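Local coordinates for protein Cas13d (uncultured Ruminococcus sp, PDB 6IV9) that binds a CRISPR RNA as the effector nuclease Cas13d and probably uses its two HEPN domains to mature that RNA and cleave target RNA, at residues Y174-L177 and D178-I182; L496-S499 and K500-Y503; L518-L521 and I522-D526. The protein carries 2 engineered substitutions. One frame throughout, in Å; residues are numbered along the deposited sequence.

Contact 1 of 3, residues Y174-L177 and D178-I182. With nucleotides of chain B.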
loop_
_atom_site.group_PDB
_atom_site.type_symbol
_atom_site.label_atom_id
_atom_site.label_comp_id
_atom_site.label_asym_id
_atom_site.label_seq_id
_atom_site.Cartn_x
_atom_site.Cartn_y
_atom_site.Cartn_z
ATOM N N TYR A 174 -19.443 0.190 3.062
ATOM C CA TYR A 174 -18.471 -0.593 2.250
ATOM C C TYR A 174 -17.125 0.131 2.243
ATOM O O TYR A 174 -16.118 -0.521 2.153
ATOM C CB TYR A 174 -19.014 -1.007 0.876
ATOM C CG TYR A 174 -19.680 -2.354 0.894
ATOM C CD1 TYR A 174 -20.877 -2.521 1.542
ATOM C CD2 TYR A 174 -19.087 -3.481 0.357
ATOM C CE1 TYR A 174 -21.499 -3.747 1.613
ATOM C CE2 TYR A 174 -19.695 -4.726 0.417
ATOM C CZ TYR A 174 -20.911 -4.857 1.056
ATOM O OH TYR A 174 -21.548 -6.055 1.171
ATOM N N ASN A 175 -17.150 1.455 2.273
ATOM C CA ASN A 175 -15.895 2.238 2.342
ATOM C C ASN A 175 -15.178 1.943 3.668
ATOM O O ASN A 175 -13.972 1.848 3.657
ATOM C CB ASN A 175 -16.133 3.713 2.062
ATOM C CG ASN A 175 -16.158 3.979 0.578
ATOM O OD1 ASN A 175 -15.132 4.031 -0.052
ATOM N ND2 ASN A 175 -17.330 4.103 0.008
ATOM N N ILE A 176 -15.924 1.855 4.769
ATOM C CA ILE A 176 -15.312 1.501 6.081
ATOM C C ILE A 176 -14.771 0.068 6.024
ATOM O O ILE A 176 -13.695 -0.147 6.491
ATOM C CB ILE A 176 -16.267 1.724 7.264
ATOM C CG1 ILE A 176 -16.733 3.176 7.355
ATOM C CG2 ILE A 176 -15.621 1.264 8.549
ATOM C CD1 ILE A 176 -17.839 3.405 8.331
ATOM N N LEU A 177 -15.485 -0.860 5.397
ATOM C CA LEU A 177 -14.989 -2.255 5.308
ATOM C C LEU A 177 -13.664 -2.287 4.536
ATOM O O LEU A 177 -12.834 -3.081 4.888
ATOM C CB LEU A 177 -16.036 -3.139 4.642
ATOM C CG LEU A 177 -17.372 -3.218 5.367
ATOM C CD1 LEU A 177 -18.293 -4.207 4.681
ATOM C CD2 LEU A 177 -17.186 -3.554 6.826
ATOM N N ASP A 178 -13.528 -1.446 3.510
ATOM C CA ASP A 178 -12.296 -1.342 2.685
ATOM C C ASP A 178 -11.126 -0.867 3.556
ATOM O O ASP A 178 -10.030 -1.320 3.352
ATOM C CB ASP A 178 -12.490 -0.428 1.481
ATOM C CG ASP A 178 -13.339 -1.049 0.393
ATOM O OD1 ASP A 178 -13.507 -2.255 0.428
ATOM O OD2 ASP A 178 -13.820 -0.314 -0.467
ATOM N N ILE A 179 -11.395 0.064 4.462
ATOM C CA ILE A 179 -10.341 0.560 5.383
ATOM C C ILE A 179 -9.860 -0.627 6.222
ATOM O O ILE A 179 -8.679 -0.780 6.404
ATOM C CB ILE A 179 -10.900 1.678 6.281
ATOM C CG1 ILE A 179 -11.123 2.970 5.495
ATOM C CG2 ILE A 179 -10.011 1.899 7.487
ATOM C CD1 ILE A 179 -11.875 4.027 6.238
ATOM N N GLU A 180 -10.788 -1.425 6.725
ATOM C CA GLU A 180 -10.398 -2.587 7.555
ATOM C C GLU A 180 -9.642 -3.619 6.712
ATOM O O GLU A 180 -8.720 -4.173 7.227
ATOM C CB GLU A 180 -11.554 -3.058 8.429
ATOM C CG GLU A 180 -12.003 -1.966 9.372
ATOM C CD GLU A 180 -13.201 -2.281 10.244
ATOM O OE1 GLU A 180 -13.491 -3.439 10.402
ATOM O OE2 GLU A 180 -13.830 -1.359 10.720
ATOM N N LYS A 181 -10.035 -3.828 5.455
ATOM C CA LYS A 181 -9.348 -4.840 4.614
ATOM C C LYS A 181 -7.889 -4.435 4.431
ATOM O O LYS A 181 -7.044 -5.271 4.579
ATOM C CB LYS A 181 -9.849 -4.861 3.165
ATOM C CG LYS A 181 -11.268 -5.306 2.914
ATOM C CD LYS A 181 -11.534 -5.778 1.512
ATOM C CE LYS A 181 -11.194 -4.832 0.391
ATOM N NZ LYS A 181 -12.042 -5.102 -0.795
ATOM N N ILE A 182 -7.648 -3.177 4.094
ATOM C CA ILE A 182 -6.251 -2.714 3.866
ATOM C C ILE A 182 -5.444 -2.748 5.168
ATOM O O ILE A 182 -4.302 -3.091 5.121
ATOM C CB ILE A 182 -6.167 -1.392 3.082
ATOM C CG1 ILE A 182 -4.803 -1.247 2.415
ATOM C CG2 ILE A 182 -6.484 -0.201 3.946
ATOM C CD1 ILE A 182 -4.635 -2.085 1.195
ATOM P P A B 28 -11.202 -3.936 -4.144
ATOM O OP1 A B 28 -11.729 -3.138 -3.019
ATOM O OP2 A B 28 -11.933 -5.174 -4.595
ATOM O "O5'" A B 28 -11.078 -3.078 -5.490
ATOM C "C5'" A B 28 -10.722 -1.669 -5.528
ATOM C "C4'" A B 28 -11.260 -1.153 -6.827
ATOM O "O4'" A B 28 -10.635 -1.856 -7.949
ATOM C "C3'" A B 28 -12.767 -1.345 -7.024
ATOM O "O3'" A B 28 -13.196 -0.330 -7.931
ATOM C "C2'" A B 28 -12.851 -2.657 -7.805
ATOM O "O2'" A B 28 -14.053 -2.832 -8.545
ATOM C "C1'" A B 28 -11.600 -2.572 -8.685
ATOM N N9 A B 28 -11.036 -3.892 -9.053
ATOM C C8 A B 28 -10.834 -4.949 -8.205
ATOM N N7 A B 28 -10.331 -6.007 -8.792
ATOM C C5 A B 28 -10.183 -5.617 -10.114
ATOM C C6 A B 28 -9.771 -6.314 -11.259
ATOM N N6 A B 28 -9.329 -7.565 -11.233
ATOM N N1 A B 28 -9.764 -5.653 -12.429
ATOM C C2 A B 28 -10.201 -4.390 -12.456
ATOM N N3 A B 28 -10.708 -3.655 -11.464
ATOM C C4 A B 28 -10.675 -4.341 -10.302
ATOM P P A B 27 -11.220 -8.661 -2.512
ATOM O OP1 A B 27 -10.527 -9.819 -1.856
ATOM O OP2 A B 27 -12.338 -8.053 -1.793
ATOM O "O5'" A B 27 -10.319 -7.405 -2.787
ATOM C "C5'" A B 27 -9.038 -7.642 -3.410
ATOM C "C4'" A B 27 -8.323 -6.356 -3.566
ATOM O "O4'" A B 27 -7.036 -6.586 -4.141
ATOM C "C3'" A B 27 -8.993 -5.376 -4.531
ATOM O "O3'" A B 27 -9.597 -4.312 -3.823
ATOM C "C2'" A B 27 -7.832 -4.816 -5.375
ATOM O "O2'" A B 27 -7.818 -3.395 -5.391
ATOM C "C1'" A B 27 -6.598 -5.393 -4.662
ATOM N N9 A B 27 -5.472 -5.648 -5.544
ATOM C C8 A B 27 -4.204 -5.170 -5.334
ATOM N N7 A B 27 -3.373 -5.440 -6.302
ATOM C C5 A B 27 -4.138 -6.164 -7.210
ATOM C C6 A B 27 -3.826 -6.769 -8.441
ATOM N N6 A B 27 -2.616 -6.711 -9.006
ATOM N N1 A B 27 -4.827 -7.391 -9.109
ATOM C C2 A B 27 -6.034 -7.446 -8.537
ATOM N N3 A B 27 -6.429 -6.970 -7.360
ATOM C C4 A B 27 -5.427 -6.318 -6.745
#

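Contact 2 of 3, residues L496-S499 and K500-Y503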
loop_
_atom_site.group_PDB
_atom_site.type_symbol
_atom_site.label_atom_id
_atom_site.label_comp_id
_atom_site.label_asym_id
_atom_site.label_seq_id
_atom_site.Cartn_x
_atom_site.Cartn_y
_atom_site.Cartn_z
ATOM N N LEU A 496 -5.106 14.873 14.223
ATOM C CA LEU A 496 -5.841 13.963 15.132
ATOM C C LEU A 496 -4.916 12.802 15.501
ATOM O O LEU A 496 -4.012 12.520 14.753
ATOM C CB LEU A 496 -7.078 13.416 14.422
ATOM C CG LEU A 496 -8.101 14.462 14.003
ATOM C CD1 LEU A 496 -9.267 13.822 13.281
ATOM C CD2 LEU A 496 -8.582 15.244 15.202
ATOM N N TYR A 497 -5.196 12.139 16.614
ATOM C CA TYR A 497 -4.396 10.976 17.063
ATOM C C TYR A 497 -4.516 9.838 16.049
ATOM O O TYR A 497 -3.561 9.126 15.836
ATOM C CB TYR A 497 -4.637 10.670 18.536
ATOM C CG TYR A 497 -3.869 11.635 19.390
ATOM C CD1 TYR A 497 -2.500 11.546 19.491
ATOM C CD2 TYR A 497 -4.489 12.706 19.992
ATOM C CE1 TYR A 497 -1.763 12.457 20.222
ATOM C CE2 TYR A 497 -3.772 13.625 20.735
ATOM C CZ TYR A 497 -2.404 13.500 20.853
ATOM O OH TYR A 497 -1.691 14.407 21.561
ATOM N N PHE A 498 -5.680 9.709 15.428
ATOM C CA PHE A 498 -5.838 8.616 14.443
ATOM C C PHE A 498 -4.835 8.818 13.303
ATOM O O PHE A 498 -4.209 7.862 12.919
ATOM C CB PHE A 498 -7.277 8.520 13.943
ATOM C CG PHE A 498 -7.473 7.381 12.981
ATOM C CD1 PHE A 498 -7.787 6.117 13.435
ATOM C CD2 PHE A 498 -7.278 7.561 11.628
ATOM C CE1 PHE A 498 -7.932 5.067 12.550
ATOM C CE2 PHE A 498 -7.434 6.512 10.744
ATOM C CZ PHE A 498 -7.752 5.265 11.210
ATOM N N SER A 499 -4.692 10.053 12.826
ATOM C CA SER A 499 -3.750 10.403 11.734
ATOM C C SER A 499 -2.316 10.135 12.192
ATOM O O SER A 499 -1.565 9.585 11.446
ATOM C CB SER A 499 -3.910 11.839 11.343
ATOM O OG SER A 499 -5.242 12.120 11.011
ATOM N N LYS A 500 -1.998 10.529 13.414
ATOM C CA LYS A 500 -0.647 10.323 13.985
ATOM C C LYS A 500 -0.376 8.819 14.123
ATOM O O LYS A 500 0.745 8.416 13.987
ATOM C CB LYS A 500 -0.476 11.170 15.249
ATOM C CG LYS A 500 -0.478 12.664 14.987
ATOM C CD LYS A 500 -0.220 13.516 16.209
ATOM C CE LYS A 500 -1.466 13.937 16.945
ATOM N NZ LYS A 500 -1.247 15.163 17.737
ATOM N N MET A 501 -1.407 8.048 14.442
ATOM C CA MET A 501 -1.252 6.586 14.579
ATOM C C MET A 501 -0.882 6.007 13.215
ATOM O O MET A 501 -0.033 5.165 13.163
ATOM C CB MET A 501 -2.543 5.942 15.062
ATOM C CG MET A 501 -2.442 4.471 15.196
ATOM S SD MET A 501 -3.884 3.788 15.996
ATOM C CE MET A 501 -5.132 4.022 14.747
ATOM N N ILE A 502 -1.536 6.476 12.160
ATOM C CA ILE A 502 -1.204 6.011 10.784
ATOM C C ILE A 502 0.232 6.420 10.450
ATOM O O ILE A 502 0.953 5.614 9.924
ATOM C CB ILE A 502 -2.222 6.518 9.751
ATOM C CG1 ILE A 502 -3.629 6.025 10.086
ATOM C CG2 ILE A 502 -1.788 6.126 8.357
ATOM C CD1 ILE A 502 -3.766 4.542 10.186
ATOM N N TYR A 503 0.645 7.616 10.842
ATOM C CA TYR A 503 2.035 8.038 10.564
ATOM C C TYR A 503 3.002 7.081 11.265
ATOM O O TYR A 503 3.988 6.723 10.703
ATOM C CB TYR A 503 2.328 9.464 11.024
ATOM C CG TYR A 503 3.789 9.788 10.895
ATOM C CD1 TYR A 503 4.336 10.089 9.668
ATOM C CD2 TYR A 503 4.647 9.703 11.970
ATOM C CE1 TYR A 503 5.682 10.337 9.511
ATOM C CE2 TYR A 503 5.999 9.950 11.835
ATOM C CZ TYR A 503 6.522 10.260 10.598
ATOM O OH TYR A 503 7.844 10.487 10.427
#

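Contact 3 of 3, residues L518-L521 and I522-D526. With nucleotides of chain B.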
loop_
_atom_site.group_PDB
_atom_site.type_symbol
_atom_site.label_atom_id
_atom_site.label_comp_id
_atom_site.label_asym_id
_atom_site.label_seq_id
_atom_site.Cartn_x
_atom_site.Cartn_y
_atom_site.Cartn_z
ATOM N N LEU A 518 -1.722 4.467 2.374
ATOM C CA LEU A 518 -2.220 5.855 2.505
ATOM C C LEU A 518 -3.184 6.234 1.381
ATOM O O LEU A 518 -4.211 6.772 1.679
ATOM C CB LEU A 518 -1.046 6.821 2.599
ATOM C CG LEU A 518 -0.539 7.048 4.021
ATOM C CD1 LEU A 518 -1.581 7.754 4.852
ATOM C CD2 LEU A 518 -0.176 5.742 4.681
ATOM N N THR A 519 -2.857 5.936 0.134
ATOM C CA THR A 519 -3.807 6.336 -0.932
ATOM C C THR A 519 -5.146 5.627 -0.723
ATOM O O THR A 519 -6.148 6.228 -0.930
ATOM C CB THR A 519 -3.234 6.116 -2.331
ATOM O OG1 THR A 519 -3.005 4.727 -2.524
ATOM C CG2 THR A 519 -1.993 6.934 -2.573
ATOM N N THR A 520 -5.120 4.365 -0.323
ATOM C CA THR A 520 -6.391 3.643 -0.071
ATOM C C THR A 520 -7.157 4.301 1.084
ATOM O O THR A 520 -8.315 4.601 0.891
ATOM C CB THR A 520 -6.141 2.167 0.254
ATOM O OG1 THR A 520 -5.433 1.522 -0.795
ATOM C CG2 THR A 520 -7.418 1.405 0.513
ATOM N N LEU A 521 -6.490 4.575 2.203
ATOM C CA LEU A 521 -7.190 5.208 3.350
ATOM C C LEU A 521 -7.731 6.575 2.928
ATOM O O LEU A 521 -8.849 6.857 3.227
ATOM C CB LEU A 521 -6.235 5.377 4.532
ATOM C CG LEU A 521 -5.766 4.105 5.226
ATOM C CD1 LEU A 521 -4.836 4.434 6.374
ATOM C CD2 LEU A 521 -6.942 3.305 5.729
ATOM N N ILE A 522 -6.945 7.354 2.198
ATOM C CA ILE A 522 -7.387 8.723 1.821
ATOM C C ILE A 522 -8.638 8.624 0.958
ATOM O O ILE A 522 -9.550 9.352 1.176
ATOM C CB ILE A 522 -6.267 9.476 1.089
ATOM C CG1 ILE A 522 -5.083 9.755 2.008
ATOM C CG2 ILE A 522 -6.790 10.736 0.435
ATOM C CD1 ILE A 522 -3.819 10.032 1.277
ATOM N N SER A 523 -8.632 7.708 0.012
ATOM C CA SER A 523 -9.799 7.545 -0.879
ATOM C C SER A 523 -11.049 7.139 -0.079
ATOM O O SER A 523 -12.088 7.694 -0.307
ATOM C CB SER A 523 -9.467 6.535 -1.919
ATOM O OG SER A 523 -10.553 6.375 -2.786
ATOM N N LYS A 524 -10.922 6.190 0.832
ATOM C CA LYS A 524 -12.088 5.722 1.615
ATOM C C LYS A 524 -12.624 6.839 2.519
ATOM O O LYS A 524 -13.809 7.029 2.544
ATOM C CB LYS A 524 -11.736 4.443 2.368
ATOM C CG LYS A 524 -11.203 3.315 1.503
ATOM C CD LYS A 524 -11.977 3.082 0.245
ATOM C CE LYS A 524 -11.281 2.156 -0.724
ATOM N NZ LYS A 524 -12.186 1.700 -1.796
ATOM N N PHE A 525 -11.759 7.555 3.221
ATOM C CA PHE A 525 -12.239 8.659 4.090
ATOM C C PHE A 525 -12.907 9.744 3.238
ATOM O O PHE A 525 -13.882 10.294 3.648
ATOM C CB PHE A 525 -11.117 9.195 4.974
ATOM C CG PHE A 525 -10.839 8.368 6.200
ATOM C CD1 PHE A 525 -11.668 8.424 7.299
ATOM C CD2 PHE A 525 -9.748 7.531 6.257
ATOM C CE1 PHE A 525 -11.410 7.662 8.421
ATOM C CE2 PHE A 525 -9.495 6.773 7.382
ATOM C CZ PHE A 525 -10.319 6.846 8.465
ATOM N N ASP A 526 -12.357 10.022 2.070
ATOM C CA ASP A 526 -12.925 11.048 1.168
ATOM C C ASP A 526 -14.336 10.620 0.756
ATOM O O ASP A 526 -15.217 11.446 0.748
ATOM C CB ASP A 526 -12.023 11.213 -0.046
ATOM C CG ASP A 526 -12.111 12.557 -0.739
ATOM O OD1 ASP A 526 -12.779 13.429 -0.234
ATOM O OD2 ASP A 526 -11.476 12.705 -1.770
ATOM P P C B 33 -1.951 12.436 -10.059
ATOM O OP1 C B 33 -0.888 13.464 -10.082
ATOM O OP2 C B 33 -1.952 11.265 -10.968
ATOM O "O5'" C B 33 -2.018 11.816 -8.591
ATOM C "C5'" C B 33 -2.057 12.664 -7.432
ATOM C "C4'" C B 33 -2.314 11.882 -6.193
ATOM O "O4'" C B 33 -3.681 11.407 -6.202
ATOM C "C3'" C B 33 -1.502 10.610 -6.018
ATOM O "O3'" C B 33 -0.220 10.898 -5.495
ATOM C "C2'" C B 33 -2.354 9.850 -5.030
ATOM O "O2'" C B 33 -2.292 10.381 -3.717
ATOM C "C1'" C B 33 -3.740 10.124 -5.598
ATOM N N1 C B 33 -4.151 9.108 -6.595
ATOM C C2 C B 33 -4.680 7.912 -6.106
ATOM O O2 C B 33 -4.724 7.737 -4.878
ATOM N N3 C B 33 -5.087 6.968 -6.979
ATOM C C4 C B 33 -4.945 7.164 -8.293
ATOM N N4 C B 33 -5.406 6.230 -9.115
ATOM C C5 C B 33 -4.444 8.387 -8.821
ATOM C C6 C B 33 -4.083 9.332 -7.942
ATOM P P U B 34 1.015 10.075 -5.988
ATOM O OP1 U B 34 2.173 10.464 -5.138
ATOM O OP2 U B 34 1.100 10.097 -7.432
ATOM O "O5'" U B 34 0.568 8.636 -5.552
ATOM C "C5'" U B 34 1.056 7.461 -6.217
ATOM C "C4'" U B 34 0.308 6.264 -5.703
ATOM O "O4'" U B 34 -1.094 6.305 -6.043
ATOM C "C3'" U B 34 0.779 4.922 -6.245
ATOM O "O3'" U B 34 1.950 4.566 -5.495
ATOM C "C2'" U B 34 -0.427 4.049 -5.933
ATOM O "O2'" U B 34 -0.420 3.685 -4.561
ATOM C "C1'" U B 34 -1.567 5.003 -6.290
ATOM N N1 U B 34 -1.965 4.936 -7.709
ATOM C C2 U B 34 -2.661 3.804 -8.067
ATOM O O2 U B 34 -2.913 2.913 -7.279
ATOM N N3 U B 34 -3.023 3.745 -9.376
ATOM C C4 U B 34 -2.772 4.678 -10.351
ATOM O O4 U B 34 -3.231 4.501 -11.465
ATOM C C5 U B 34 -2.071 5.841 -9.905
ATOM C C6 U B 34 -1.674 5.913 -8.627
#

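Contact 1 of 3, residues Y174-L177 and D178-I182
Tyr174 to Ile182 form about two and a half turns of the long helix 168-197, in which the amide N of Asp178 bonds to Tyr174 O at 3.1 Å and the amide N of Lys181 to Leu177 O at 3.0 Å, the usual i to i+4 pattern. On the face turned to the RNA, Lys181 does the main work. Its CG packs against the carbonyl O of Leu177, and the chain then bends at its third torsion (chi3 -55°), carrying NZ to the phosphates of two successive nucleotides. There NZ donates to OP1 of A28 of chain B at 3.0 Å and to OP2 of A27 of chain B at 3.1 Å. Lysine suits the place, since one ammonium on a long flexible arm can serve several oxygens. One turn back, OD1 of Asp178 forms a salt bridge with the same NZ, a weak one at 3.4 Å, while its OD2 is taken by Lys524 of helix 511-535. The carboxylate thus lies between two lysines, with a bound magnesium ion about 4 Å from the side chain. Away from the RNA, Ile176 and Glu180 point the same way, CG2 meeting OE2 at 3.8 Å; the polar partner of that oxygen is the hydroxyl of Tyr304. Near the start, CD1 of Leu177 sits 4.2 Å above the centre of the Tyr174 ring, whose hydroxyl is held by Asp147. Set among the acid and the two phosphates, the ammonium of Lys181 is likely to offset negative charge on protein and RNA alike, and Asp178 would be expected to steady its position beside the backbone of the RNA.

Contact 2 of 3, residues L496-S499 and K500-Y503
A cation-pi pair between residues three apart opens the short helix 497-505, for which Leu496 is the N-cap residue. Tyr497 and Lys500 lie on the same side of this first turn, which is closed by the bond from Lys500 N to Leu496 O at 3.1 Å. The lysine chain bends at its third torsion (chi3 -91°), bringing its end over one face of the tyrosine ring: CE is 3.8 Å from the ring centroid as a CH-pi contact, and NZ is 4.0 Å from it, 25° off the ring normal. Lysine fits because its methylene and ammonium ends can both use the aromatic face. Asp319 of helix 312-330 ties the pair together, forming a salt bridge with Lys500 and a hydrogen bond with the hydroxyl of Tyr497. A leucine in place of Tyr497, lacking ring and hydroxyl, would probably leave the end of Lys500 freer to turn and Asp319 with one mate fewer. On another side of the helix, Phe498 meets both Met501 and Ile502. Its CG stands anti to the backbone N (chi1 -178°), swinging the ring toward the next turn, obliquely to both; CE2 lies 3.9 Å from CG1 of Ile502, and CD1 lies 3.6 Å from the methyl CE of Met501.

Contact 3 of 3, residues L518-L521 and I522-D526
Leu518 O accepts the amide N of Ile522 at 2.8 Å, the shortest hydrogen bond between 518-521 and 522-526, with an N-H...O angle of 163°. The longer branch (CG1-CD1) of Ile522 covers the same oxygen, CG1 coming to 3.1 Å, because CG1 is turned to the backbone N side (chi1 -67°), back toward the preceding turn. A turn further on, Leu521 O receives the amide N of Phe525 at 3.0 Å. Phe525 CD2 also comes to 3.2 Å from Leu521 O, the carbonyl oxygen lying at the ring edge, near its plane. Phe525 is apt here, since its flat ring reaches beyond the helix to meet the ring of Phe553. Thr520 and Lys524 lie side by side, CG2 to CE at 4.1 Å. The lysine chain bends at its second torsion (chi2 -45°) and leads toward Asp178 of helix 168-197. Small, branched Thr519 faces the RNA: its CB is 3.4 Å from O2 of C33 of chain B, and its CG2 is 3.6 Å from O4' of U34 of chain B. Its hydroxyl bonds to Asn515 O within the helix. The whole is an amphipathic alpha-helix, with Leu518, Leu521 and Phe525 turned to neighbouring helices and Thr519 set against the CRISPR RNA.

How the contacts relate
The three contacts follow in series along the chain, contact 1 on helix 168-197, contact 2 on helix 497-505 and contact 3 on helix 511-535, the last two helices being consecutive. Contact 3 touches both of the others: its centre is about 10 Å from that of contact 1 and about 14 Å from that of contact 2, whereas the centres of contacts 1 and 2 are about 17 Å apart and the two do not touch. Ile179 packs on Leu521 and Lys524, while Ile502 meets Leu518 and Leu521, and Phe498 meets Phe525. Residues distant in sequence are thus joined through one helix into an interior that meets the RNA at contacts 1 and 3; contact 2 stays about 10 Å from it at nearest atoms.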